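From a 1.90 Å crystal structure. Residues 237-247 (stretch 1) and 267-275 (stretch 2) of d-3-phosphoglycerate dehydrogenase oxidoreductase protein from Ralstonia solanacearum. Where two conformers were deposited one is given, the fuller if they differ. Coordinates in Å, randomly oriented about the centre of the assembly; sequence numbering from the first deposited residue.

Stretch 1 237-247: DLTRMKPTALF
Stretch 2 267-275: RGRPGMAAI

The two stretches join through a short parallel β-ladder, extended on its N-terminal side by a loop-on-loop contact centred on Arg269 and the cis-proline Pro270, with 736 Å² buried in all. Strand 246-247 runs parallel to strand 272-275, pairing Leu246 with Met272 (CA to CA 4.7 Å) and Phe247 with Ala273 (CA to CA 4.6 Å). Met272 N donates to Ala245 O (3.0 Å), Phe247 N to Met272 O (2.8 Å) and Ala274 N to Phe247 O (2.9 Å); Gly271 N adds a weak bond to Ala245 O (3.0 Å). Leu246 (chi1 t, chi2 p) and Met272 (t, t, m) share one face, with Leu246 CD1 3.8 Å from Met272 CG. Phe247 (chi1 t) and Ala273 occupy the other; the small alanine sits beside Phe247, their CB atoms 4.5 Å apart.

Before the ladder, stretch 1 comes out of a helix and folds through two type I turns, Leu238 to Met241 and Lys242 to Ala245. The buried Pro270 ring, C-gamma endo, packs among apolar groups: its CB lies 3.8 Å from Met241 SD, its CG 3.9 Å from Phe247 CB and its CD 4.1 Å from Leu238 CB. Gly271 (phi/psi -79/-27) suits its tight place, since a CB would lie 2.2 Å from Pro243 O and clash; its CA approaches that oxygen to 3.2 Å.

Arg269 (m, t, p, chi4 100°) reaches into the first turn, where NE makes a weak hydrogen bond to Thr239 O (3.2 Å) and lies 2.9 Å from Met241 O. Pro243 CD and Lys242 CA cover one guanidinium face. Gly268, closing a Schellman motif with positive phi (94°), presents its carbonyl to a water that donates to both Gly268 O (2.5 Å) and Pro243 O (2.7 Å), bridging the loops.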

# COMPACT_ATOMS: atom_id res chain seq x y z
N ASP A 237 -25.19 -5.10 8.80
CA ASP A 237 -24.32 -3.91 8.77
C ASP A 237 -23.47 -3.85 7.50
O ASP A 237 -23.40 -2.82 6.84
CB ASP A 237 -23.38 -3.91 9.99
CG ASP A 237 -24.12 -3.74 11.31
OD1 ASP A 237 -23.73 -4.40 12.30
OD2 ASP A 237 -25.08 -2.93 11.36
N LEU A 238 -22.76 -4.94 7.20
CA LEU A 238 -21.94 -5.02 5.99
C LEU A 238 -22.73 -4.88 4.69
O LEU A 238 -22.28 -4.24 3.76
CB LEU A 238 -21.14 -6.33 5.99
CG LEU A 238 -20.07 -6.46 7.08
CD1 LEU A 238 -19.54 -7.88 7.10
CD2 LEU A 238 -18.93 -5.43 6.89
N THR A 239 -23.92 -5.49 4.61
CA THR A 239 -24.71 -5.39 3.38
C THR A 239 -25.39 -4.02 3.20
O THR A 239 -26.00 -3.75 2.18
CB THR A 239 -25.72 -6.56 3.21
OG1 THR A 239 -26.51 -6.66 4.39
CG2 THR A 239 -24.97 -7.89 2.99
N ARG A 240 -25.24 -3.15 4.20
CA ARG A 240 -25.64 -1.75 4.14
C ARG A 240 -24.63 -0.94 3.31
O ARG A 240 -24.95 0.14 2.79
CB ARG A 240 -25.67 -1.19 5.56
CG ARG A 240 -26.69 -0.12 5.83
CD ARG A 240 -27.79 -0.57 6.76
NE ARG A 240 -27.29 -1.20 7.98
CZ ARG A 240 -28.06 -1.59 9.00
NH1 ARG A 240 -27.51 -2.17 10.06
NH2 ARG A 240 -29.37 -1.39 8.95
N MET A 241 -23.41 -1.46 3.23
CA MET A 241 -22.29 -0.78 2.56
C MET A 241 -22.50 -0.59 1.06
O MET A 241 -23.23 -1.36 0.43
CB MET A 241 -20.95 -1.49 2.85
CG MET A 241 -20.50 -1.42 4.34
SD MET A 241 -18.86 -2.12 4.79
CE MET A 241 -17.75 -0.95 4.02
N LYS A 242 -21.86 0.43 0.48
CA LYS A 242 -21.91 0.62 -0.97
C LYS A 242 -21.33 -0.60 -1.71
O LYS A 242 -20.46 -1.29 -1.17
CB LYS A 242 -21.14 1.87 -1.39
CG LYS A 242 -21.54 3.15 -0.68
CD LYS A 242 -20.69 4.30 -1.17
CE LYS A 242 -20.93 5.52 -0.33
NZ LYS A 242 -20.24 6.73 -0.89
N PRO A 243 -21.81 -0.86 -2.94
CA PRO A 243 -21.18 -1.87 -3.81
C PRO A 243 -19.73 -1.57 -4.19
O PRO A 243 -19.04 -2.47 -4.61
CB PRO A 243 -22.05 -1.83 -5.07
CG PRO A 243 -23.34 -1.28 -4.62
CD PRO A 243 -23.00 -0.27 -3.58
N THR A 244 -19.29 -0.32 -4.07
CA THR A 244 -17.91 0.07 -4.36
C THR A 244 -17.03 0.25 -3.10
O THR A 244 -15.85 0.65 -3.19
CB THR A 244 -17.89 1.43 -5.07
OG1 THR A 244 -18.67 2.36 -4.31
CG2 THR A 244 -18.42 1.32 -6.50
N ALA A 245 -17.63 -0.01 -1.95
CA ALA A 245 -17.02 0.24 -0.65
C ALA A 245 -15.98 -0.79 -0.24
O ALA A 245 -16.07 -1.97 -0.60
CB ALA A 245 -18.09 0.36 0.42
N LEU A 246 -14.98 -0.31 0.49
CA LEU A 246 -13.93 -1.16 1.07
C LEU A 246 -14.07 -1.33 2.61
O LEU A 246 -14.13 -0.35 3.37
CB LEU A 246 -12.55 -0.64 0.67
CG LEU A 246 -11.34 -1.20 1.43
CD1 LEU A 246 -11.07 -2.62 0.95
CD2 LEU A 246 -10.11 -0.28 1.23
N PHE A 247 -14.14 -2.58 3.05
CA PHE A 247 -14.15 -2.88 4.48
C PHE A 247 -12.75 -3.30 4.95
O PHE A 247 -12.19 -4.25 4.42
CB PHE A 247 -15.16 -3.99 4.78
CG PHE A 247 -15.19 -4.39 6.23
CD1 PHE A 247 -15.79 -3.56 7.18
CD2 PHE A 247 -14.60 -5.57 6.66
CE1 PHE A 247 -15.82 -3.94 8.52
CE2 PHE A 247 -14.63 -5.95 7.98
CZ PHE A 247 -15.25 -5.13 8.92
N ARG A 267 -22.58 -11.32 -1.41
CA ARG A 267 -23.81 -10.61 -1.80
C ARG A 267 -23.52 -9.26 -2.48
O ARG A 267 -24.43 -8.58 -2.96
CB ARG A 267 -24.80 -10.49 -0.63
CG ARG A 267 -25.09 -11.83 0.08
CD ARG A 267 -26.55 -12.05 0.46
NE ARG A 267 -26.96 -11.43 1.72
CZ ARG A 267 -27.24 -12.08 2.85
NH1 ARG A 267 -27.62 -11.40 3.92
NH2 ARG A 267 -27.15 -13.41 2.92
N GLY A 268 -22.23 -8.89 -2.52
CA GLY A 268 -21.77 -7.75 -3.32
C GLY A 268 -21.66 -6.42 -2.61
O GLY A 268 -21.33 -5.40 -3.24
N ARG A 269 -21.97 -6.41 -1.31
CA ARG A 269 -21.85 -5.21 -0.44
C ARG A 269 -21.20 -5.65 0.87
O ARG A 269 -21.76 -6.49 1.57
CB ARG A 269 -23.22 -4.57 -0.16
CG ARG A 269 -23.94 -4.09 -1.42
CD ARG A 269 -25.42 -3.83 -1.18
NE ARG A 269 -25.60 -2.45 -0.74
CZ ARG A 269 -25.99 -1.46 -1.52
NH1 ARG A 269 -26.10 -0.24 -1.01
NH2 ARG A 269 -26.29 -1.67 -2.80
N PRO A 270 -20.00 -5.13 1.19
CA PRO A 270 -19.17 -4.16 0.46
C PRO A 270 -18.59 -4.79 -0.80
O PRO A 270 -18.72 -5.99 -0.99
CB PRO A 270 -18.07 -3.84 1.46
CG PRO A 270 -17.91 -5.10 2.25
CD PRO A 270 -19.34 -5.60 2.43
N GLY A 271 -17.95 -3.99 -1.65
CA GLY A 271 -17.34 -4.50 -2.88
C GLY A 271 -15.98 -5.16 -2.65
O GLY A 271 -15.56 -6.03 -3.42
N MET A 272 -15.30 -4.74 -1.59
CA MET A 272 -13.95 -5.23 -1.34
C MET A 272 -13.64 -5.23 0.15
O MET A 272 -14.22 -4.45 0.92
CB MET A 272 -12.91 -4.38 -2.12
CG MET A 272 -11.44 -4.93 -2.08
SD MET A 272 -10.23 -4.19 -3.21
CE MET A 272 -10.99 -4.74 -4.76
N ALA A 273 -12.77 -6.14 0.55
CA ALA A 273 -12.23 -6.14 1.89
C ALA A 273 -10.70 -6.23 1.93
O ALA A 273 -10.06 -6.74 1.01
CB ALA A 273 -12.87 -7.21 2.71
N ALA A 274 -10.13 -5.70 3.01
CA ALA A 274 -8.71 -5.90 3.29
C ALA A 274 -8.61 -6.29 4.76
O ALA A 274 -9.10 -5.57 5.64
CB ALA A 274 -7.89 -4.64 2.96
N ILE A 275 -8.05 -7.46 5.04
CA ILE A 275 -8.03 -7.98 6.41
C ILE A 275 -6.63 -8.46 6.81
O ILE A 275 -5.87 -8.96 5.97
CB ILE A 275 -9.13 -9.06 6.70
CG1 ILE A 275 -8.90 -10.33 5.89
CG2 ILE A 275 -10.59 -8.54 6.49
CD1 ILE A 275 -8.36 -11.42 6.70
O HOH W 1 -20.00 -4.88 -5.28